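Local coordinates for protein APL1 (Anopheles gambiae, PDB 3O6N) that probably pairs with the leucine-rich repeat protein LRIM1 in a heterodimeric complex that regulates complement-like immunity in the mosquito, at residues S329-K334 with H348-C353; N258-I263 with L277-N282; T229-Q234 with P248-V253. All blocks are in the same frame, centred on the assembly; numbering follows the deposited sequence. Where two conformers were deposited one is given.

Contact 1: residues S329-K334 with H348-C353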
ATOM      1  N   SER A 329      -5.353  27.458 -12.154  1.00 16.41           N
ATOM      2  CA  SER A 329      -5.663  28.790 -12.681  1.00 17.54           C
ATOM      3  C   SER A 329      -4.688  29.167 -13.793  1.00 15.10           C
ATOM      4  O   SER A 329      -4.252  30.324 -13.904  1.00 17.29           O
ATOM      5  CB  SER A 329      -5.643  29.837 -11.564  1.00 23.45           C
ATOM      6  OG  SER A 329      -6.650  29.568 -10.601  1.00 19.18           O
ATOM      7  N   ILE A 330      -4.362  28.182 -14.624  1.00 17.39           N
ATOM      8  CA  ILE A 330      -3.334  28.335 -15.652  1.00 16.23           C
ATOM      9  C   ILE A 330      -3.784  29.238 -16.800  1.00 16.26           C
ATOM     10  O   ILE A 330      -4.917  29.137 -17.278  1.00 17.77           O
ATOM     11  CB  ILE A 330      -2.906  26.959 -16.191  1.00 16.92           C
ATOM     12  CG1 ILE A 330      -2.255  26.149 -15.067  1.00 17.12           C
ATOM     13  CG2 ILE A 330      -1.960  27.119 -17.371  1.00 17.84           C
ATOM     14  CD1 ILE A 330      -2.144  24.657 -15.352  1.00 15.58           C
ATOM     15  N   VAL A 331      -2.887  30.112 -17.244  0.56 16.72           N
ATOM     16  CA  VAL A 331      -3.217  31.094 -18.271  0.56 17.49           C
ATOM     17  C   VAL A 331      -2.711  30.708 -19.660  0.56 17.55           C
ATOM     18  O   VAL A 331      -3.362  30.993 -20.664  0.56 20.66           O
ATOM     19  CB  VAL A 331      -2.678  32.484 -17.893  0.56 17.73           C
ATOM     20  CG1 VAL A 331      -3.423  33.023 -16.685  0.56 20.62           C
ATOM     21  CG2 VAL A 331      -1.185  32.414 -17.617  0.56 16.36           C
ATOM     22  N   THR A 332      -1.552  30.062 -19.721  1.00 16.80           N
ATOM     23  CA  THR A 332      -0.980  29.655 -21.002  1.00 19.27           C
ATOM     24  C   THR A 332      -0.330  28.272 -20.972  1.00 18.50           C
ATOM     25  O   THR A 332       0.072  27.773 -19.922  1.00 20.55           O
ATOM     26  CB  THR A 332       0.079  30.662 -21.504  1.00 22.34           C
ATOM     27  OG1 THR A 332       1.184  30.685 -20.596  1.00 20.30           O
ATOM     28  CG2 THR A 332      -0.503  32.063 -21.620  1.00 18.10           C
ATOM     29  N   LEU A 333      -0.226  27.670 -22.150  1.00 18.66           N
ATOM     30  CA  LEU A 333       0.448  26.394 -22.318  1.00 15.97           C
ATOM     31  C   LEU A 333       1.020  26.344 -23.726  1.00 17.32           C
ATOM     32  O   LEU A 333       0.332  26.670 -24.691  1.00 18.62           O
ATOM     33  CB  LEU A 333      -0.530  25.235 -22.108  1.00 16.77           C
ATOM     34  CG  LEU A 333       0.058  23.831 -22.280  1.00 13.77           C
ATOM     35  CD1 LEU A 333       1.096  23.553 -21.193  1.00 15.81           C
ATOM     36  CD2 LEU A 333      -1.040  22.764 -22.269  1.00 13.89           C
ATOM     37  N   LYS A 334       2.284  25.952 -23.837  0.62 18.07           N
ATOM     38  CA  LYS A 334       2.939  25.833 -25.134  0.62 19.45           C
ATOM     39  C   LYS A 334       3.452  24.417 -25.352  0.62 20.54           C
ATOM     40  O   LYS A 334       4.070  23.830 -24.466  0.62 22.46           O
ATOM     41  CB  LYS A 334       4.115  26.808 -25.239  0.62 22.19           C
ATOM     42  CG  LYS A 334       3.732  28.262 -25.424  0.62 27.23           C
ATOM     43  CD  LYS A 334       4.983  29.121 -25.559  0.62 29.80           C
ATOM     44  CE  LYS A 334       4.643  30.579 -25.808  0.62 30.09           C
ATOM     45  NZ  LYS A 334       5.877  31.409 -25.885  0.62 28.49           N
ATOM     46  N   HIS A 348     -11.248  23.837 -16.533  1.00 16.88           N
ATOM     47  CA  HIS A 348     -11.226  24.513 -15.242  1.00 17.65           C
ATOM     48  C   HIS A 348      -9.887  25.190 -14.979  1.00 19.09           C
ATOM     49  O   HIS A 348      -9.221  24.904 -13.988  1.00 19.23           O
ATOM     50  CB  HIS A 348     -11.559  23.540 -14.109  1.00 17.21           C
ATOM     51  CG  HIS A 348     -12.949  22.994 -14.176  1.00 26.96           C
ATOM     52  ND1 HIS A 348     -13.286  21.913 -14.964  1.00 32.37           N
ATOM     53  CD2 HIS A 348     -14.092  23.382 -13.562  1.00 27.97           C
ATOM     54  CE1 HIS A 348     -14.575  21.656 -14.825  1.00 33.57           C
ATOM     55  NE2 HIS A 348     -15.087  22.533 -13.982  1.00 33.99           N
ATOM     56  N   ASN A 349      -9.502  26.089 -15.878  1.00 15.54           N
ATOM     57  CA  ASN A 349      -8.323  26.917 -15.671  1.00 17.89           C
ATOM     58  C   ASN A 349      -8.650  28.391 -15.910  1.00 18.71           C
ATOM     59  O   ASN A 349      -9.768  28.827 -15.629  1.00 18.06           O
ATOM     60  CB  ASN A 349      -7.158  26.428 -16.532  1.00 15.49           C
ATOM     61  CG  ASN A 349      -6.373  25.314 -15.858  1.00 17.91           C
ATOM     62  OD1 ASN A 349      -5.676  25.556 -14.883  1.00 17.26           O
ATOM     63  ND2 ASN A 349      -6.494  24.085 -16.368  1.00 15.37           N
ATOM     64  N   ASP A 350      -7.689  29.160 -16.416  1.00 16.18           N
ATOM     65  CA  ASP A 350      -7.901  30.591 -16.652  1.00 20.36           C
ATOM     66  C   ASP A 350      -7.217  31.031 -17.945  1.00 19.09           C
ATOM     67  O   ASP A 350      -6.420  31.976 -17.956  1.00 20.04           O
ATOM     68  CB  ASP A 350      -7.376  31.409 -15.470  1.00 20.12           C
ATOM     69  CG  ASP A 350      -7.787  32.866 -15.538  1.00 24.81           C
ATOM     70  OD1 ASP A 350      -8.876  33.153 -16.081  1.00 25.22           O
ATOM     71  OD2 ASP A 350      -7.023  33.724 -15.044  1.00 22.68           O
ATOM     72  N   TRP A 351      -7.556  30.353 -19.035  1.00 18.98           N
ATOM     73  CA  TRP A 351      -6.820  30.467 -20.290  1.00 17.50           C
ATOM     74  C   TRP A 351      -6.851  31.836 -20.956  1.00 18.05           C
ATOM     75  O   TRP A 351      -7.868  32.523 -20.952  1.00 17.78           O
ATOM     76  CB  TRP A 351      -7.329  29.433 -21.295  1.00 16.15           C
ATOM     77  CG  TRP A 351      -7.168  28.027 -20.823  1.00 16.81           C
ATOM     78  CD1 TRP A 351      -8.162  27.160 -20.483  1.00 16.41           C
ATOM     79  CD2 TRP A 351      -5.935  27.325 -20.630  1.00 17.27           C
ATOM     80  NE1 TRP A 351      -7.627  25.955 -20.095  1.00 16.46           N
ATOM     81  CE2 TRP A 351      -6.261  26.033 -20.172  1.00 14.81           C
ATOM     82  CE3 TRP A 351      -4.589  27.664 -20.800  1.00 19.06           C
ATOM     83  CZ2 TRP A 351      -5.288  25.075 -19.885  1.00 17.64           C
ATOM     84  CZ3 TRP A 351      -3.622  26.711 -20.510  1.00 18.71           C
ATOM     85  CH2 TRP A 351      -3.979  25.434 -20.061  1.00 18.57           C
ATOM     86  N   ASP A 352      -5.713  32.204 -21.533  1.00 17.49           N
ATOM     87  CA  ASP A 352      -5.648  33.280 -22.505  1.00 18.20           C
ATOM     88  C   ASP A 352      -6.058  32.684 -23.849  1.00 18.78           C
ATOM     89  O   ASP A 352      -5.563  31.624 -24.237  1.00 17.52           O
ATOM     90  CB  ASP A 352      -4.222  33.825 -22.586  1.00 21.44           C
ATOM     91  CG  ASP A 352      -4.020  34.748 -23.768  1.00 31.09           C
ATOM     92  OD1 ASP A 352      -4.465  35.911 -23.690  1.00 38.00           O
ATOM     93  OD2 ASP A 352      -3.418  34.311 -24.773  1.00 32.35           O
ATOM     94  N   CYS A 353      -6.965  33.352 -24.558  1.00 20.65           N
ATOM     95  CA  CYS A 353      -7.485  32.805 -25.806  1.00 18.97           C
ATOM     96  C   CYS A 353      -6.408  32.564 -26.862  1.00 21.24           C
ATOM     97  O   CYS A 353      -6.413  31.532 -27.529  1.00 18.24           O
ATOM     98  CB  CYS A 353      -8.592  33.694 -26.378  1.00 21.54           C
ATOM     99  SG  CYS A 353     -10.084  33.722 -25.385  1.00 23.73           S
TER
HETATM  100  O   HOH W   1      -5.016  32.933 -13.453  1.00 19.58           O
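Trp351 and Ile330 lie side by side where the leucine-rich repeat solenoid of APL1 gives way to its C-terminal cap. The run Asn349-Asp350-Trp351-Asp352-Cys353 resembles the start of an LRRCT-type capping motif, and its cysteine forms a disulfide with Cys387. The indole leaves the backbone with CG anti to the carbonyl carbon (chi1 -60°), which turns the ring back toward residues 330-333. Its six-membered ring does the touching: CZ3 of Trp351 meets the methyl CG2 of Ile330 at 3.6 Å, and the same CZ3 lies 3.8 Å from Leu333 CB. Ile330 O sits over one face near the rim, while Thr332 CA approaches the edge in the ring plane.

Ile330 is gripped at both ends of its backbone. Its N donates to Asn349 OD1 at 2.9 Å, nearly straight but tilted from the plane of that carbonyl, and Ile330 O accepts from Asp350 N, also at 2.9 Å. Asn349 is at the recurring asparagine position of the repeats; its ND2 donates to Leu325 O and, together with Trp351 NE1, to Leu346 O, which fixes the amide's rotation.

Val331 adds the third bond. Its O receives Asp352 N at 2.8 Å in a nearly straight bond. Asp352 is also the N-cap of the following helix, its OD2 accepting from Ser355 N. Beside this, Val331 CA makes a CH...O contact of 3.3 Å with Asp350 O. Asp350 splits its carboxylate: OD1 bonds Tyr379 OH, and a water donates both to OD2 of Asp350, at 2.7 Å, and to Ser329 O.

Contact 2: residues N258-I263 with L277-N282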
ATOM      1  N   ASN A 258      -1.342  16.030  -0.570  1.00 15.81           N
ATOM      2  CA  ASN A 258      -0.412  16.450   0.464  1.00 14.05           C
ATOM      3  C   ASN A 258      -0.433  17.974   0.569  1.00 16.96           C
ATOM      4  O   ASN A 258      -1.387  18.608   0.121  1.00 19.05           O
ATOM      5  CB  ASN A 258       0.995  15.913   0.192  1.00 12.80           C
ATOM      6  CG  ASN A 258       1.170  14.477   0.682  1.00 14.94           C
ATOM      7  OD1 ASN A 258       1.423  14.247   1.863  1.00 18.38           O
ATOM      8  ND2 ASN A 258       1.020  13.507  -0.223  1.00 14.53           N
ATOM      9  N   GLU A 259       0.599  18.563   1.162  1.00 19.31           N
ATOM     10  CA  GLU A 259       0.615  20.008   1.372  1.00 21.65           C
ATOM     11  C   GLU A 259       1.751  20.699   0.627  1.00 17.65           C
ATOM     12  O   GLU A 259       2.296  21.695   1.098  1.00 18.35           O
ATOM     13  CB  GLU A 259       0.701  20.322   2.865  1.00 24.14           C
ATOM     14  CG  GLU A 259      -0.342  19.595   3.700  1.00 32.01           C
ATOM     15  CD  GLU A 259      -0.297  19.996   5.159  1.00 42.41           C
ATOM     16  OE1 GLU A 259       0.022  21.169   5.444  1.00 50.18           O
ATOM     17  OE2 GLU A 259      -0.573  19.138   6.022  1.00 39.59           O
ATOM     18  N   LEU A 260       2.101  20.174  -0.541  1.00 15.30           N
ATOM     19  CA  LEU A 260       3.221  20.713  -1.301  1.00 13.99           C
ATOM     20  C   LEU A 260       2.833  22.033  -1.957  1.00 18.48           C
ATOM     21  O   LEU A 260       1.746  22.164  -2.515  1.00 20.06           O
ATOM     22  CB  LEU A 260       3.669  19.715  -2.370  1.00 18.21           C
ATOM     23  CG  LEU A 260       4.122  18.345  -1.862  1.00 20.41           C
ATOM     24  CD1 LEU A 260       4.449  17.435  -3.035  1.00 19.02           C
ATOM     25  CD2 LEU A 260       5.322  18.483  -0.923  1.00 22.33           C
ATOM     26  N   GLU A 261       3.728  23.010  -1.890  1.00 17.21           N
ATOM     27  CA  GLU A 261       3.443  24.335  -2.431  1.00 19.02           C
ATOM     28  C   GLU A 261       4.251  24.635  -3.682  1.00 19.35           C
ATOM     29  O   GLU A 261       3.914  25.538  -4.445  1.00 20.07           O
ATOM     30  CB  GLU A 261       3.678  25.409  -1.371  1.00 23.75           C
ATOM     31  CG  GLU A 261       2.744  25.281  -0.181  1.00 28.68           C
ATOM     32  CD  GLU A 261       3.006  26.328   0.878  1.00 38.05           C
ATOM     33  OE1 GLU A 261       3.876  27.196   0.655  1.00 37.02           O
ATOM     34  OE2 GLU A 261       2.339  26.282   1.933  1.00 42.63           O
ATOM     35  N   LYS A 262       5.326  23.884  -3.889  1.00 21.08           N
ATOM     36  CA  LYS A 262       6.087  24.005  -5.123  1.00 23.28           C
ATOM     37  C   LYS A 262       6.785  22.704  -5.495  1.00 23.34           C
ATOM     38  O   LYS A 262       7.086  21.876  -4.637  1.00 26.07           O
ATOM     39  CB  LYS A 262       7.096  25.154  -5.038  1.00 29.20           C
ATOM     40  CG  LYS A 262       8.163  24.984  -3.976  1.00 41.60           C
ATOM     41  CD  LYS A 262       9.026  26.232  -3.881  1.00 48.25           C
ATOM     42  CE  LYS A 262      10.046  26.121  -2.759  1.00 54.68           C
ATOM     43  NZ  LYS A 262      10.775  27.406  -2.548  1.00 58.26           N
ATOM     44  N   ILE A 263       7.014  22.531  -6.791  1.00 19.90           N
ATOM     45  CA  ILE A 263       7.782  21.409  -7.307  1.00 20.58           C
ATOM     46  C   ILE A 263       8.944  21.947  -8.136  1.00 27.04           C
ATOM     47  O   ILE A 263       8.738  22.653  -9.125  1.00 25.64           O
ATOM     48  CB  ILE A 263       6.917  20.472  -8.174  1.00 18.37           C
ATOM     49  CG1 ILE A 263       5.913  19.701  -7.307  1.00 18.71           C
ATOM     50  CG2 ILE A 263       7.799  19.497  -8.948  1.00 19.77           C
ATOM     51  CD1 ILE A 263       6.565  18.689  -6.359  1.00 22.46           C
ATOM     52  N   LEU A 277       4.592  10.447 -12.060  1.00 14.32           N
ATOM     53  CA  LEU A 277       4.666  11.377 -10.946  1.00 10.65           C
ATOM     54  C   LEU A 277       3.303  12.007 -10.721  1.00 16.46           C
ATOM     55  O   LEU A 277       2.841  12.813 -11.533  1.00 15.40           O
ATOM     56  CB  LEU A 277       5.706  12.464 -11.246  1.00 13.09           C
ATOM     57  CG  LEU A 277       5.913  13.606 -10.245  1.00 14.95           C
ATOM     58  CD1 LEU A 277       6.278  13.074  -8.866  1.00 15.75           C
ATOM     59  CD2 LEU A 277       6.998  14.564 -10.748  1.00 16.52           C
ATOM     60  N   TYR A 278       2.654  11.629  -9.624  1.00 13.57           N
ATOM     61  CA  TYR A 278       1.329  12.149  -9.309  1.00 12.07           C
ATOM     62  C   TYR A 278       1.415  13.182  -8.197  1.00 16.34           C
ATOM     63  O   TYR A 278       1.954  12.905  -7.126  1.00 17.22           O
ATOM     64  CB  TYR A 278       0.381  11.009  -8.917  1.00 12.68           C
ATOM     65  CG  TYR A 278       0.271   9.913  -9.953  1.00 19.20           C
ATOM     66  CD1 TYR A 278      -0.587  10.037 -11.046  1.00 19.76           C
ATOM     67  CD2 TYR A 278       1.012   8.742  -9.834  1.00 21.67           C
ATOM     68  CE1 TYR A 278      -0.696   9.023 -11.991  1.00 19.41           C
ATOM     69  CE2 TYR A 278       0.911   7.731 -10.776  1.00 21.27           C
ATOM     70  CZ  TYR A 278       0.057   7.876 -11.848  1.00 18.63           C
ATOM     71  OH  TYR A 278      -0.035   6.866 -12.778  1.00 21.53           O
ATOM     72  N   ILE A 279       0.905  14.383  -8.466  1.00 14.39           N
ATOM     73  CA  ILE A 279       0.944  15.458  -7.486  1.00 14.12           C
ATOM     74  C   ILE A 279      -0.380  16.227  -7.459  1.00 13.88           C
ATOM     75  O   ILE A 279      -0.396  17.441  -7.247  1.00 17.12           O
ATOM     76  CB  ILE A 279       2.098  16.463  -7.791  1.00 15.21           C
ATOM     77  CG1 ILE A 279       3.234  15.768  -8.546  1.00 16.22           C
ATOM     78  CG2 ILE A 279       2.612  17.091  -6.506  1.00 14.53           C
ATOM     79  CD1 ILE A 279       4.481  16.626  -8.719  1.00 19.72           C
ATOM     80  N   SER A 280      -1.492  15.535  -7.677  1.00 13.57           N
ATOM     81  CA  SER A 280      -2.775  16.232  -7.714  1.00 17.33           C
ATOM     82  C   SER A 280      -3.181  16.637  -6.306  1.00 17.23           C
ATOM     83  O   SER A 280      -2.683  16.082  -5.326  1.00 14.14           O
ATOM     84  CB  SER A 280      -3.869  15.356  -8.335  1.00 14.80           C
ATOM     85  OG  SER A 280      -4.379  14.432  -7.382  1.00 14.81           O
ATOM     86  N   ASN A 281      -4.078  17.612  -6.206  1.00 13.27           N
ATOM     87  CA  ASN A 281      -4.681  17.945  -4.923  1.00 14.65           C
ATOM     88  C   ASN A 281      -3.661  18.308  -3.843  1.00 18.73           C
ATOM     89  O   ASN A 281      -3.761  17.876  -2.695  1.00 16.45           O
ATOM     90  CB  ASN A 281      -5.595  16.796  -4.458  1.00 14.27           C
ATOM     91  CG  ASN A 281      -6.830  16.641  -5.332  1.00 17.94           C
ATOM     92  OD1 ASN A 281      -7.863  17.258  -5.078  1.00 19.63           O
ATOM     93  ND2 ASN A 281      -6.729  15.811  -6.365  1.00 16.59           N
ATOM     94  N   ASN A 282      -2.671  19.103  -4.229  1.00 16.26           N
ATOM     95  CA  ASN A 282      -1.782  19.722  -3.267  1.00 17.90           C
ATOM     96  C   ASN A 282      -2.108  21.207  -3.235  1.00 20.21           C
ATOM     97  O   ASN A 282      -3.260  21.595  -3.437  1.00 18.61           O
ATOM     98  CB  ASN A 282      -0.313  19.464  -3.623  1.00 16.03           C
ATOM     99  CG  ASN A 282       0.178  18.115  -3.119  1.00 15.42           C
ATOM    100  OD1 ASN A 282       0.846  18.038  -2.092  1.00 16.60           O
ATOM    101  ND2 ASN A 282      -0.167  17.045  -3.834  1.00 14.03           N
TER
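Asn258 and Asn282 bring the two backbones together, their CA atoms 5.1 Å apart. From there the segments diverge, and side chains bridge the widening gap on the inside of a leucine-rich repeat solenoid. Residues 277-278 end the strand of one repeat and Asn281, in a left-handed conformation, turns the chain into Asn282; residues 258-263 run from the same turn of the preceding repeat toward the short strand 262-264. Where the chains are closest, Asn282 CA makes a CH...O contact of 3.6 Å with Asn258 O.

Asn282 has the largest share of the buried surface of any residue here and occupies the consensus asparagine position of its repeat. With CG anti to the carbonyl carbon (chi1 -83°), the amide lies alongside Leu260, and OD1 takes up Leu260 N at 2.9 Å. The donor sits in the carbonyl plane, on a lone pair, and the bond is fairly straight at 163°. Two beta carbons also press close to the same oxygen: Asn258 CB comes within 3.1 Å of Asn282 OD1, and Leu260 CB lies 3.3 Å from it. On the other branch, ND2 donates to Leu255 O of the preceding turn and more weakly to Ile279 O and Ser280 O within its own, so both ends of this buried amide are satisfied and its rotation is held. Asn258 repeats the pattern one turn earlier, its OD1 accepting from Leu238 N and its ND2 bonding Leu255 O.

Deeper in, Ile279 supplies the apolar half of the contact. Its first torsion lies away from a staggered value (chi1 -27°), and its two branches serve different partners. CG2 of Ile279 meets Leu260 CD1 at 3.9 Å, the side chains crossing at about a right angle, whereas Ile279 CD1 reaches tip to tip toward Ile263, 3.7 Å from its CG1.

Contact 3: residues T229-Q234 with P248-V253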
ATOM      1  N   THR A 229      11.006   1.252  -6.085  0.62 14.05           N
ATOM      2  CA  THR A 229      10.500   1.437  -7.436  0.62 14.85           C
ATOM      3  C   THR A 229       9.104   2.053  -7.423  0.62 14.15           C
ATOM      4  O   THR A 229       8.765   2.877  -8.275  0.62 15.17           O
ATOM      5  CB  THR A 229      10.459   0.084  -8.165  0.62 17.48           C
ATOM      6  OG1 THR A 229      11.778  -0.480  -8.186  0.62 20.35           O
ATOM      7  CG2 THR A 229       9.949   0.241  -9.580  0.62 17.18           C
ATOM      8  N   ILE A 230       8.299   1.644  -6.450  1.00 13.55           N
ATOM      9  CA  ILE A 230       6.946   2.160  -6.290  1.00 16.05           C
ATOM     10  C   ILE A 230       6.774   2.737  -4.891  1.00 13.86           C
ATOM     11  O   ILE A 230       6.922   2.026  -3.892  1.00 16.65           O
ATOM     12  CB  ILE A 230       5.887   1.059  -6.513  1.00 16.84           C
ATOM     13  CG1 ILE A 230       6.109   0.358  -7.855  1.00 18.00           C
ATOM     14  CG2 ILE A 230       4.490   1.651  -6.450  1.00 19.25           C
ATOM     15  CD1 ILE A 230       5.899   1.250  -9.057  1.00 22.86           C
ATOM     16  N   LEU A 231       6.478   4.030  -4.822  1.00 11.45           N
ATOM     17  CA  LEU A 231       6.291   4.699  -3.545  1.00 11.66           C
ATOM     18  C   LEU A 231       4.948   5.416  -3.514  1.00 14.03           C
ATOM     19  O   LEU A 231       4.737   6.390  -4.244  1.00 14.96           O
ATOM     20  CB  LEU A 231       7.434   5.695  -3.299  1.00 11.79           C
ATOM     21  CG  LEU A 231       7.386   6.516  -2.007  1.00 11.94           C
ATOM     22  CD1 LEU A 231       7.354   5.605  -0.780  1.00 11.94           C
ATOM     23  CD2 LEU A 231       8.579   7.475  -1.938  1.00 15.56           C
ATOM     24  N   LYS A 232       4.040   4.930  -2.675  0.59 13.26           N
ATOM     25  CA  LYS A 232       2.718   5.530  -2.557  0.59 14.08           C
ATOM     26  C   LYS A 232       2.614   6.343  -1.268  0.59 15.17           C
ATOM     27  O   LYS A 232       2.630   5.787  -0.168  0.59 15.12           O
ATOM     28  CB  LYS A 232       1.633   4.448  -2.592  0.59 13.47           C
ATOM     29  CG  LYS A 232       1.807   3.427  -3.712  0.59 12.39           C
ATOM     30  CD  LYS A 232       1.838   4.091  -5.088  0.59 16.26           C
ATOM     31  CE  LYS A 232       0.512   4.758  -5.435  0.59 13.32           C
ATOM     32  NZ  LYS A 232      -0.595   3.775  -5.633  0.59 13.91           N
ATOM     33  N   LEU A 233       2.512   7.661  -1.410  1.00 12.90           N
ATOM     34  CA  LEU A 233       2.423   8.551  -0.257  1.00 10.74           C
ATOM     35  C   LEU A 233       1.232   9.503  -0.337  1.00 14.94           C
ATOM     36  O   LEU A 233       1.201  10.525   0.352  1.00 15.72           O
ATOM     37  CB  LEU A 233       3.721   9.353  -0.104  1.00  9.17           C
ATOM     38  CG  LEU A 233       4.901   8.579   0.483  1.00 17.32           C
ATOM     39  CD1 LEU A 233       6.201   9.346   0.291  1.00 17.25           C
ATOM     40  CD2 LEU A 233       4.644   8.298   1.956  1.00 21.86           C
ATOM     41  N   GLN A 234       0.249   9.173  -1.167  1.00 16.05           N
ATOM     42  CA  GLN A 234      -0.903  10.057  -1.319  1.00 13.48           C
ATOM     43  C   GLN A 234      -1.691  10.121  -0.009  1.00 16.61           C
ATOM     44  O   GLN A 234      -1.683   9.171   0.769  1.00 15.18           O
ATOM     45  CB  GLN A 234      -1.803   9.613  -2.483  1.00 13.57           C
ATOM     46  CG  GLN A 234      -2.545   8.301  -2.264  1.00 13.98           C
ATOM     47  CD  GLN A 234      -1.738   7.069  -2.652  1.00 14.51           C
ATOM     48  OE1 GLN A 234      -0.514   7.116  -2.770  1.00 13.98           O
ATOM     49  NE2 GLN A 234      -2.434   5.953  -2.855  1.00 15.57           N
ATOM     50  N   PRO A 248      16.872   6.914  -6.251  1.00 16.65           N
ATOM     51  CA  PRO A 248      17.194   7.070  -7.674  1.00 16.55           C
ATOM     52  C   PRO A 248      16.537   6.023  -8.576  1.00 18.84           C
ATOM     53  O   PRO A 248      16.479   6.213  -9.794  1.00 17.36           O
ATOM     54  CB  PRO A 248      18.721   6.937  -7.706  1.00 17.13           C
ATOM     55  CG  PRO A 248      19.040   6.082  -6.519  1.00 16.52           C
ATOM     56  CD  PRO A 248      18.046   6.482  -5.463  1.00 19.27           C
ATOM     57  N   GLY A 249      16.025   4.945  -7.992  1.00 20.36           N
ATOM     58  CA  GLY A 249      15.402   3.896  -8.780  1.00 16.53           C
ATOM     59  C   GLY A 249      13.895   4.010  -8.959  1.00 15.12           C
ATOM     60  O   GLY A 249      13.281   3.146  -9.584  1.00 15.37           O
ATOM     61  N   LEU A 250      13.291   5.065  -8.421  1.00 13.19           N
ATOM     62  CA  LEU A 250      11.836   5.200  -8.468  1.00 16.54           C
ATOM     63  C   LEU A 250      11.286   5.179  -9.891  1.00 16.68           C
ATOM     64  O   LEU A 250      11.830   5.823 -10.786  1.00 14.17           O
ATOM     65  CB  LEU A 250      11.381   6.477  -7.763  1.00 13.55           C
ATOM     66  CG  LEU A 250      11.286   6.449  -6.241  1.00 15.39           C
ATOM     67  CD1 LEU A 250      10.979   7.848  -5.709  1.00 16.72           C
ATOM     68  CD2 LEU A 250      10.217   5.449  -5.801  1.00 13.45           C
ATOM     69  N   VAL A 251      10.205   4.435 -10.086  1.00 14.20           N
ATOM     70  CA  VAL A 251       9.488   4.433 -11.358  1.00 17.27           C
ATOM     71  C   VAL A 251       8.162   5.171 -11.213  1.00 18.69           C
ATOM     72  O   VAL A 251       7.721   5.862 -12.133  1.00 18.68           O
ATOM     73  CB  VAL A 251       9.241   3.006 -11.872  1.00 17.22           C
ATOM     74  CG1 VAL A 251       8.263   3.013 -13.052  1.00 16.45           C
ATOM     75  CG2 VAL A 251      10.562   2.358 -12.265  1.00 17.50           C
ATOM     76  N   GLU A 252       7.536   5.026 -10.051  1.00 15.46           N
ATOM     77  CA  GLU A 252       6.303   5.746  -9.749  1.00 14.78           C
ATOM     78  C   GLU A 252       6.307   6.280  -8.324  1.00 18.76           C
ATOM     79  O   GLU A 252       6.646   5.558  -7.380  1.00 15.86           O
ATOM     80  CB  GLU A 252       5.077   4.844  -9.951  1.00 14.76           C
ATOM     81  CG  GLU A 252       3.814   5.391  -9.289  1.00 16.34           C
ATOM     82  CD  GLU A 252       2.580   4.538  -9.538  1.00 24.67           C
ATOM     83  OE1 GLU A 252       2.581   3.731 -10.488  1.00 25.75           O
ATOM     84  OE2 GLU A 252       1.605   4.681  -8.775  1.00 25.16           O
ATOM     85  N   VAL A 253       5.940   7.548  -8.166  1.00 14.20           N
ATOM     86  CA  VAL A 253       5.698   8.090  -6.836  1.00 11.85           C
ATOM     87  C   VAL A 253       4.404   8.894  -6.837  1.00 14.09           C
ATOM     88  O   VAL A 253       4.157   9.705  -7.741  1.00 17.34           O
ATOM     89  CB  VAL A 253       6.890   8.934  -6.314  1.00 19.31           C
ATOM     90  CG1 VAL A 253       7.141  10.130  -7.220  1.00 24.84           C
ATOM     91  CG2 VAL A 253       6.634   9.382  -4.883  1.00 18.74           C
TER
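Ile230 pairs with Glu252, and Leu231 with Val253, in parallel beta bridges between segments whose directions differ by 19°. Thr229 O starts the pairing by accepting two N-H groups: Val251 N at 2.8 Å, on an in-plane lone pair, and Glu252 N at 3.0 Å, almost in line with the carbonyl bond. One step on, Leu231 N donates to Glu252 O at 3.0 Å.

Side chains then alternate between the two faces, as in the parallel sheet that lines the concave side of a leucine-rich repeat solenoid. Leu231 and Val253 point to the interior; with its CG anti to the backbone N (chi1 179°), Leu231 extends alongside Val253 and brings Leu231 CD2 to 4.0 Å from Val253 CG2. Leu250 enters the same apolar layer from before the strand, placing its CD2 3.8 Å from Leu231 CB. On the other face, Ile230 and Glu252 cross, with the CD1 methyl of Ile230 3.8 Å from Glu252 CB. The extended Glu252 carries its OE1 to a salt bridge with Arg276 of the next strand. A long salt bridge of 3.9 Å joins Glu252 OE2 to Lys232 NZ, but Lys232 has two conformers, which leaves this pairing doubtful.

How the contacts relate
Contacts 3, 2 and 1 follow one another along the chain toward the C-terminal cap, illustrating how a solenoid is built from local joins between successive turns. Contacts 2 and 3, with centres 14 Å apart, meet directly: Asn258 ND2 lies 3.0 Å from Leu233 O and Tyr278 N 3.1 Å from Val253 O, both probable hydrogen bonds, with strands 252-254 and 276-278 adjacent. Contact 1 stands apart, about 11 Å from contact 2 and 18 Å from contact 3 by nearest atoms. N-acetylglucosamine touches Lys232 of contact 3 and Glu259 of contact 2, whereas the side chain of Asn349 in contact 1 is about 12 Å from such a sugar.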